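Local coordinates for hypothetical protein ta1320 (Thermoplasma acidophilum, PDB 1NE2) that is of unknown function but has the Rossmann-like fold of S-adenosylmethionine-dependent methyltransferases and is probably a transferase, at residues G5-N8 with D9-R13; A37-F40 with L41-Y45; I172-R176 with I177-H181. All coordinates share one frame; numbering follows the deposited sequence.

Contact 1 (G5-N8 with D9-R13)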
loop_
_atom_site.group_PDB
_atom_site.type_symbol
_atom_site.label_atom_id
_atom_site.label_comp_id
_atom_site.label_asym_id
_atom_site.label_seq_id
_atom_site.Cartn_x
_atom_site.Cartn_y
_atom_site.Cartn_z
ATOM N N GLY B 5 0.991 -22.440 17.868
ATOM C CA GLY B 5 0.032 -21.961 16.890
ATOM C C GLY B 5 0.334 -20.537 16.458
ATOM O O GLY B 5 0.855 -19.737 17.235
ATOM N N ILE B 6 -0.005 -20.214 15.216
ATOM C CA ILE B 6 0.246 -18.879 14.684
ATOM C C ILE B 6 -0.574 -17.807 15.407
ATOM O O ILE B 6 -0.127 -16.669 15.551
ATOM C CB ILE B 6 -0.053 -18.836 13.166
ATOM C CG1 ILE B 6 0.446 -17.521 12.568
ATOM C CG2 ILE B 6 -1.548 -19.020 12.926
ATOM C CD1 ILE B 6 0.302 -17.438 11.068
ATOM N N LYS B 7 -1.767 -18.166 15.868
ATOM C CA LYS B 7 -2.613 -17.204 16.567
ATOM C C LYS B 7 -1.936 -16.813 17.878
ATOM O O LYS B 7 -1.886 -15.635 18.232
ATOM C CB LYS B 7 -4.004 -17.811 16.812
ATOM C CG LYS B 7 -5.055 -16.854 17.376
ATOM C CD LYS B 7 -5.017 -16.799 18.898
ATOM C CE LYS B 7 -6.194 -16.013 19.463
ATOM N NZ LYS B 7 -6.172 -15.996 20.952
ATOM N N ASN B 8 -1.389 -17.797 18.588
ATOM C CA ASN B 8 -0.711 -17.518 19.847
ATOM C C ASN B 8 0.621 -16.818 19.622
ATOM O O ASN B 8 0.991 -15.927 20.385
ATOM C CB ASN B 8 -0.486 -18.808 20.640
ATOM C CG ASN B 8 -1.754 -19.311 21.299
ATOM O OD1 ASN B 8 -2.404 -18.584 22.053
ATOM N ND2 ASN B 8 -2.109 -20.560 21.023
ATOM N N ASP B 9 1.332 -17.213 18.571
ATOM C CA ASP B 9 2.623 -16.607 18.261
ATOM C C ASP B 9 2.455 -15.141 17.861
ATOM O O ASP B 9 3.289 -14.301 18.196
ATOM C CB ASP B 9 3.329 -17.376 17.139
ATOM C CG ASP B 9 3.677 -18.803 17.536
ATOM O OD1 ASP B 9 3.841 -19.063 18.747
ATOM O OD2 ASP B 9 3.803 -19.663 16.634
ATOM N N LEU B 10 1.378 -14.838 17.139
ATOM C CA LEU B 10 1.107 -13.465 16.730
ATOM C C LEU B 10 0.665 -12.671 17.952
ATOM O O LEU B 10 1.122 -11.553 18.185
ATOM C CB LEU B 10 -0.009 -13.420 15.675
ATOM C CG LEU B 10 -0.492 -12.024 15.259
ATOM C CD1 LEU B 10 0.641 -11.240 14.605
ATOM C CD2 LEU B 10 -1.666 -12.159 14.292
ATOM N N GLU B 11 -0.229 -13.268 18.734
ATOM C CA GLU B 11 -0.742 -12.617 19.927
ATOM C C GLU B 11 0.361 -12.109 20.850
ATOM O O GLU B 11 0.286 -10.982 21.339
ATOM C CB GLU B 11 -1.668 -13.566 20.698
ATOM C CG GLU B 11 -2.538 -12.842 21.717
ATOM C CD GLU B 11 -3.382 -13.782 22.564
ATOM O OE1 GLU B 11 -3.886 -14.789 22.025
ATOM O OE2 GLU B 11 -3.550 -13.502 23.770
ATOM N N ILE B 12 1.394 -12.919 21.085
ATOM C CA ILE B 12 2.461 -12.478 21.973
ATOM C C ILE B 12 3.257 -11.323 21.387
ATOM O O ILE B 12 3.817 -10.518 22.127
ATOM C CB ILE B 12 3.415 -13.639 22.365
ATOM C CG1 ILE B 12 3.981 -14.314 21.121
ATOM C CG2 ILE B 12 2.670 -14.641 23.231
ATOM C CD1 ILE B 12 4.959 -15.424 21.433
ATOM N N ARG B 13 3.309 -11.224 20.060
ATOM C CA ARG B 13 4.020 -10.111 19.450
ATOM C C ARG B 13 3.163 -8.852 19.585
ATOM O O ARG B 13 3.681 -7.753 19.775
ATOM C CB ARG B 13 4.333 -10.405 17.974
ATOM C CG ARG B 13 5.387 -11.496 17.774
ATOM C CD ARG B 13 6.744 -11.069 18.343
ATOM N NE ARG B 13 7.364 -9.995 17.570
ATOM C CZ ARG B 13 8.090 -10.181 16.468
ATOM N NH1 ARG B 13 8.297 -11.403 16.000
ATOM N NH2 ARG B 13 8.606 -9.138 15.833
#

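Contact 2 (A37-F40 with L41-Y45)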
loop_
_atom_site.group_PDB
_atom_site.type_symbol
_atom_site.label_atom_id
_atom_site.label_comp_id
_atom_site.label_asym_id
_atom_site.label_seq_id
_atom_site.Cartn_x
_atom_site.Cartn_y
_atom_site.Cartn_z
ATOM N N ALA B 37 -7.778 -9.373 18.385
ATOM C CA ALA B 37 -7.091 -8.833 17.216
ATOM C C ALA B 37 -6.368 -9.941 16.461
ATOM O O ALA B 37 -6.432 -10.008 15.231
ATOM C CB ALA B 37 -6.101 -7.755 17.636
ATOM N N ALA B 38 -5.669 -10.800 17.198
ATOM C CA ALA B 38 -4.949 -11.910 16.584
ATOM C C ALA B 38 -5.926 -12.863 15.890
ATOM O O ALA B 38 -5.672 -13.304 14.776
ATOM C CB ALA B 38 -4.136 -12.656 17.641
ATOM N N TYR B 39 -7.046 -13.173 16.546
ATOM C CA TYR B 39 -8.041 -14.075 15.962
ATOM C C TYR B 39 -8.546 -13.529 14.627
ATOM O O TYR B 39 -8.576 -14.237 13.611
ATOM C CB TYR B 39 -9.236 -14.238 16.902
ATOM C CG TYR B 39 -10.335 -15.111 16.334
ATOM C CD1 TYR B 39 -10.220 -16.499 16.344
ATOM C CD2 TYR B 39 -11.483 -14.550 15.775
ATOM C CE1 TYR B 39 -11.219 -17.312 15.813
ATOM C CE2 TYR B 39 -12.490 -15.359 15.238
ATOM C CZ TYR B 39 -12.348 -16.738 15.262
ATOM O OH TYR B 39 -13.330 -17.550 14.732
ATOM N N PHE B 40 -8.955 -12.265 14.652
ATOM C CA PHE B 40 -9.482 -11.570 13.483
ATOM C C PHE B 40 -8.474 -11.567 12.335
ATOM O O PHE B 40 -8.810 -11.941 11.204
ATOM C CB PHE B 40 -9.852 -10.139 13.903
ATOM C CG PHE B 40 -10.327 -9.250 12.788
ATOM C CD1 PHE B 40 -11.411 -9.607 11.988
ATOM C CD2 PHE B 40 -9.738 -8.001 12.600
ATOM C CE1 PHE B 40 -11.907 -8.726 11.020
ATOM C CE2 PHE B 40 -10.221 -7.115 11.640
ATOM C CZ PHE B 40 -11.313 -7.478 10.845
ATOM N N LEU B 41 -7.236 -11.170 12.629
ATOM C CA LEU B 41 -6.185 -11.116 11.606
ATOM C C LEU B 41 -5.820 -12.482 11.025
ATOM O O LEU B 41 -5.577 -12.594 9.825
ATOM C CB LEU B 41 -4.930 -10.436 12.160
ATOM C CG LEU B 41 -5.067 -8.938 12.472
ATOM C CD1 LEU B 41 -3.763 -8.441 13.099
ATOM C CD2 LEU B 41 -5.373 -8.152 11.200
ATOM N N ILE B 42 -5.783 -13.517 11.856
ATOM C CA ILE B 42 -5.454 -14.841 11.343
ATOM C C ILE B 42 -6.532 -15.312 10.359
ATOM O O ILE B 42 -6.228 -15.991 9.373
ATOM C CB ILE B 42 -5.267 -15.869 12.486
ATOM C CG1 ILE B 42 -4.030 -15.505 13.310
ATOM C CG2 ILE B 42 -5.135 -17.279 11.909
ATOM C CD1 ILE B 42 -2.759 -15.341 12.488
ATOM N N GLU B 43 -7.788 -14.952 10.610
ATOM C CA GLU B 43 -8.851 -15.330 9.683
ATOM C C GLU B 43 -8.558 -14.709 8.315
ATOM O O GLU B 43 -8.654 -15.371 7.283
ATOM C CB GLU B 43 -10.216 -14.828 10.164
ATOM C CG GLU B 43 -10.786 -15.558 11.360
ATOM C CD GLU B 43 -12.246 -15.212 11.588
ATOM O OE1 GLU B 43 -12.618 -14.040 11.367
ATOM O OE2 GLU B 43 -13.017 -16.112 11.987
ATOM N N ILE B 44 -8.207 -13.427 8.310
ATOM C CA ILE B 44 -7.912 -12.738 7.059
ATOM C C ILE B 44 -6.697 -13.382 6.385
ATOM O O ILE B 44 -6.648 -13.524 5.159
ATOM C CB ILE B 44 -7.630 -11.230 7.308
ATOM C CG1 ILE B 44 -8.821 -10.602 8.051
ATOM C CG2 ILE B 44 -7.395 -10.516 5.972
ATOM C CD1 ILE B 44 -8.657 -9.109 8.372
ATOM N N TYR B 45 -5.728 -13.785 7.203
ATOM C CA TYR B 45 -4.512 -14.417 6.722
ATOM C C TYR B 45 -4.836 -15.762 6.072
ATOM O O TYR B 45 -4.343 -16.072 4.988
ATOM C CB TYR B 45 -3.556 -14.613 7.901
ATOM C CG TYR B 45 -2.275 -15.345 7.572
ATOM C CD1 TYR B 45 -1.216 -14.701 6.935
ATOM C CD2 TYR B 45 -2.118 -16.682 7.927
ATOM C CE1 TYR B 45 -0.019 -15.381 6.664
ATOM C CE2 TYR B 45 -0.943 -17.366 7.663
ATOM C CZ TYR B 45 0.101 -16.714 7.034
ATOM O OH TYR B 45 1.262 -17.416 6.791
#

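Contact 3 (I172-R176 with I177-H181)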
loop_
_atom_site.group_PDB
_atom_site.type_symbol
_atom_site.label_atom_id
_atom_site.label_comp_id
_atom_site.label_asym_id
_atom_site.label_seq_id
_atom_site.Cartn_x
_atom_site.Cartn_y
_atom_site.Cartn_z
ATOM N N ILE B 172 -17.379 -10.155 23.232
ATOM C CA ILE B 172 -16.449 -9.227 23.858
ATOM C C ILE B 172 -16.909 -9.024 25.294
ATOM O O ILE B 172 -18.102 -8.880 25.552
ATOM C CB ILE B 172 -16.451 -7.863 23.131
ATOM C CG1 ILE B 172 -15.948 -8.045 21.698
ATOM C CG2 ILE B 172 -15.577 -6.860 23.879
ATOM C CD1 ILE B 172 -14.526 -8.589 21.609
ATOM N N THR B 173 -15.966 -9.015 26.229
ATOM C CA THR B 173 -16.316 -8.837 27.632
ATOM C C THR B 173 -16.686 -7.403 27.988
ATOM O O THR B 173 -16.102 -6.454 27.476
ATOM C CB THR B 173 -15.149 -9.272 28.550
ATOM O OG1 THR B 173 -15.000 -10.695 28.486
ATOM C CG2 THR B 173 -15.411 -8.853 29.998
ATOM N N VAL B 174 -17.678 -7.255 28.859
ATOM C CA VAL B 174 -18.067 -5.935 29.330
ATOM C C VAL B 174 -17.624 -5.885 30.789
ATOM O O VAL B 174 -18.153 -6.627 31.626
ATOM C CB VAL B 174 -19.595 -5.724 29.278
ATOM C CG1 VAL B 174 -19.945 -4.340 29.827
ATOM C CG2 VAL B 174 -20.087 -5.863 27.850
ATOM N N PRO B 175 -16.628 -5.037 31.111
ATOM C CA PRO B 175 -16.166 -4.945 32.500
ATOM C C PRO B 175 -17.344 -4.732 33.448
ATOM O O PRO B 175 -18.286 -4.003 33.127
ATOM C CB PRO B 175 -15.226 -3.743 32.472
ATOM C CG PRO B 175 -14.630 -3.825 31.095
ATOM C CD PRO B 175 -15.853 -4.137 30.239
ATOM N N ARG B 176 -17.295 -5.367 34.612
ATOM C CA ARG B 176 -18.376 -5.224 35.573
ATOM C C ARG B 176 -18.552 -3.765 35.976
ATOM O O ARG B 176 -19.652 -3.342 36.323
ATOM C CB ARG B 176 -18.117 -6.098 36.799
ATOM C CG ARG B 176 -18.249 -7.587 36.500
ATOM C CD ARG B 176 -18.254 -8.443 37.758
ATOM N NE ARG B 176 -18.615 -9.824 37.439
ATOM C CZ ARG B 176 -17.794 -10.710 36.882
ATOM N NH1 ARG B 176 -16.544 -10.371 36.583
ATOM N NH2 ARG B 176 -18.232 -11.932 36.597
ATOM N N ILE B 177 -17.474 -2.990 35.908
ATOM C CA ILE B 177 -17.558 -1.579 36.271
ATOM C C ILE B 177 -18.468 -0.819 35.306
ATOM O O ILE B 177 -18.896 0.300 35.597
ATOM C CB ILE B 177 -16.167 -0.904 36.291
ATOM C CG1 ILE B 177 -15.528 -0.962 34.905
ATOM C CG2 ILE B 177 -15.274 -1.585 37.320
ATOM C CD1 ILE B 177 -14.170 -0.281 34.846
ATOM N N TYR B 178 -18.768 -1.427 34.162
ATOM C CA TYR B 178 -19.644 -0.794 33.180
ATOM C C TYR B 178 -21.004 -1.489 33.091
ATOM O O TYR B 178 -21.819 -1.165 32.225
ATOM C CB TYR B 178 -18.982 -0.762 31.797
ATOM C CG TYR B 178 -17.717 0.065 31.740
ATOM C CD1 TYR B 178 -17.643 1.305 32.374
ATOM C CD2 TYR B 178 -16.593 -0.388 31.049
ATOM C CE1 TYR B 178 -16.482 2.074 32.325
ATOM C CE2 TYR B 178 -15.422 0.377 30.992
ATOM C CZ TYR B 178 -15.377 1.604 31.633
ATOM O OH TYR B 178 -14.231 2.363 31.589
ATOM N N ARG B 179 -21.245 -2.448 33.981
ATOM C CA ARG B 179 -22.522 -3.153 34.002
ATOM C C ARG B 179 -23.445 -2.465 35.000
ATOM O O ARG B 179 -22.980 -1.802 35.929
ATOM C CB ARG B 179 -22.335 -4.617 34.400
ATOM C CG ARG B 179 -21.490 -5.421 33.431
ATOM C CD ARG B 179 -21.472 -6.887 33.819
ATOM N NE ARG B 179 -20.265 -7.543 33.330
ATOM C CZ ARG B 179 -19.943 -8.807 33.585
ATOM N NH1 ARG B 179 -20.743 -9.566 34.325
ATOM N NH2 ARG B 179 -18.808 -9.306 33.108
ATOM N N HIS B 180 -24.749 -2.635 34.815
ATOM C CA HIS B 180 -25.728 -2.001 35.688
ATOM C C HIS B 180 -26.392 -2.963 36.668
ATOM O O HIS B 180 -27.120 -2.534 37.562
ATOM C CB HIS B 180 -26.790 -1.307 34.833
ATOM C CG HIS B 180 -26.216 -0.476 33.727
ATOM N ND1 HIS B 180 -25.342 0.566 33.955
ATOM C CD2 HIS B 180 -26.370 -0.550 32.384
ATOM C CE1 HIS B 180 -24.981 1.095 32.800
ATOM N NE2 HIS B 180 -25.590 0.437 31.831
ATOM N N HIS B 181 -26.137 -4.258 36.500
ATOM C CA HIS B 181 -26.709 -5.272 37.381
ATOM C C HIS B 181 -25.982 -6.610 37.305
ATOM O O HIS B 181 -25.463 -6.993 36.254
ATOM C CB HIS B 181 -28.197 -5.468 37.075
ATOM C CG HIS B 181 -29.104 -4.800 38.061
ATOM N ND1 HIS B 181 -30.464 -4.695 37.870
ATOM C CD2 HIS B 181 -28.847 -4.218 39.257
ATOM C CE1 HIS B 181 -31.006 -4.077 38.903
ATOM N NE2 HIS B 181 -30.046 -3.777 39.759
HETATM O O HOH W 1 -21.027 -12.669 34.935
#

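Contact 1 (G5-N8 with D9-R13)
Gly-5 and Asp-9 join in the opening turn of helix 6-14, with Gly-5 at its N-cap, and the bonds between the two segments join residues four apart along its first turns. The backbone supplies an unbroken i to i+4 series: Asp-9 N to Gly-5 O (2.9 Å), then Leu-10 N to Ile-6 O, Glu-11 N to Lys-7 O and Ile-12 N to Asn-8 O (3.1 Å). The charged pair rides on the flank. Lys-7 bends at chi2 (-87°) and then runs out alongside Glu-11, whose chain points the same way. Lys-7 NZ forms a salt bridge with Glu-11 OE1 at 2.8 Å, meeting it on the syn side but 32° out of the carboxylate plane. NZ also hydrogen-bonds Ser-35 OG, linking this flank to helix 34-46. With an alanine at Lys-7, the Glu-11 carboxylate is likely to lose its cationic mate and turn more freely, and Ser-35 OG its bond to NZ. Two further polar side chains turn back toward Met-4, just before the helix. Asn-8 ND2 hydrogen-bonds Met-4 O, and Asp-9 OD1 takes a weak bond from Met-4 N. Asp-9 OD2 lies 3.0 Å from Gly-5 O, an approach of two acceptors with no bond between them.

Contact 2 (A37-F40 with L41-Y45)
Helix 34-46, which precedes the first strand of the central sheet, brings Phe-40 against Ile-44 and Tyr-39 against Glu-43, one turn apart. Phe-40 directs one ring face at Ile-44, and CD1 of that isoleucine makes a CH-pi contact, 4.1 Å from the ring centroid and displaced toward the CZ side. The ring reaches this place because its CG stands opposite the backbone N (chi1 176°). Both side chains also touch Tyr-143 of strand 142-147, so the pair is buried against the sheet. On the more open flank, Glu-43 CG lies over the rim of the Tyr-39 ring, and the ring and carboxylate planes are 42° apart. Glu-43 OE2 comes within 3.1 Å of Tyr-39 OH, but the hydroxyl hydrogen-bonds Glu-168 OE2, while Glu-43 OE1 has a long, weak ion pair with Arg-166 NE. Backbone bonds such as Leu-41 N to Ala-37 O (3.0 Å) continue the helix; Ile-44 N to Phe-40 O is weak. Leu-41 and Ala-37 face helix 64-71, whereas Ile-42 and Ala-38 face helix 6-14. A helix packed against the parallel part of a mixed sheet with strand order 3-2-1-4-5-7-6 is typical of the Rossmann-like methyltransferase fold.

Contact 3 (I172-R176 with I177-H181)
The guanidinium of Arg-179 has Arg-176 CG over the centre of one face, 3.6 Å above its plane, and Val-174 O and a water molecule at its edge. The Arg-176 guanidinium in turn carries Arg-179 NH2 over one face, with the two planes 37° apart. The two arginines run side by side and point the same way, so like charges come close: Arg-176 NE is 3.8 Å from Arg-179 NH1. The water probably eases this by accepting a hydrogen bond from Arg-179 NH1 and a weak one from Arg-176 NH2. The Tyr-178 ring has Ile-177 CG1 over the centre of one face, while Pro-175 CB touches Tyr-178 CD2 at 3.9 Å.

Arg-179 grips Val-174 side-on, with two nitrogens on one oxygen. NE reaches Val-174 O at 2.9 Å and nearly straight (158°), whereas NH2 comes to it at 3.1 Å and more bent (139°); both donors keep the oxygen in the guanidinium plane but approach from opposite faces of the carbonyl plane. A chain extended from CG to NE carries the group back to the strand end. Nearer the backbone, Val-174 CG1 packs on Arg-179 CG and Tyr-178 CB. The backbone closes two successive i to i+3 turns, Tyr-178 N to Pro-175 O (2.8 Å) and Arg-179 N to Arg-176 O (3.0 Å), a spacing consistent with the short 3-10 segment here; each donor lies above the acceptor's carbonyl plane.

The turn projects at the protein surface, just beyond strand 162-173, the outermost within this chain. Val-174 still pairs through its backbone with Ala-186 and lays its side chain on Ile-188, and Thr-173 OG1 hydrogen-bonds Arg-187 NH1, so the base of the loop stays tied to the start of antiparallel strand 187-197.

Overall arrangement
Contacts 1 and 2 are neighbours, their centres about 10 Å apart on two helices that follow each other in the chain. They touch through an apolar seam in which Ile-6 CD1 meets Tyr-45 CE2 at 3.6 Å and Leu-10 CD2 meets Ile-42 CD1 at 3.8 Å. Contact 3 stands apart, running into the loop past the end of strand 162-173: its centre is about 27 Å from that of contact 1 and about 25 Å from that of contact 2, with nearest atoms about 11 and 8 Å away. Contact 2 lies closest to the centre of the chain. Its Leu-41 comes near, without touching, a glycine-rich Gly-61, Gly-63, Ala-66 sequence that is possibly a Rossmann-type cofactor loop.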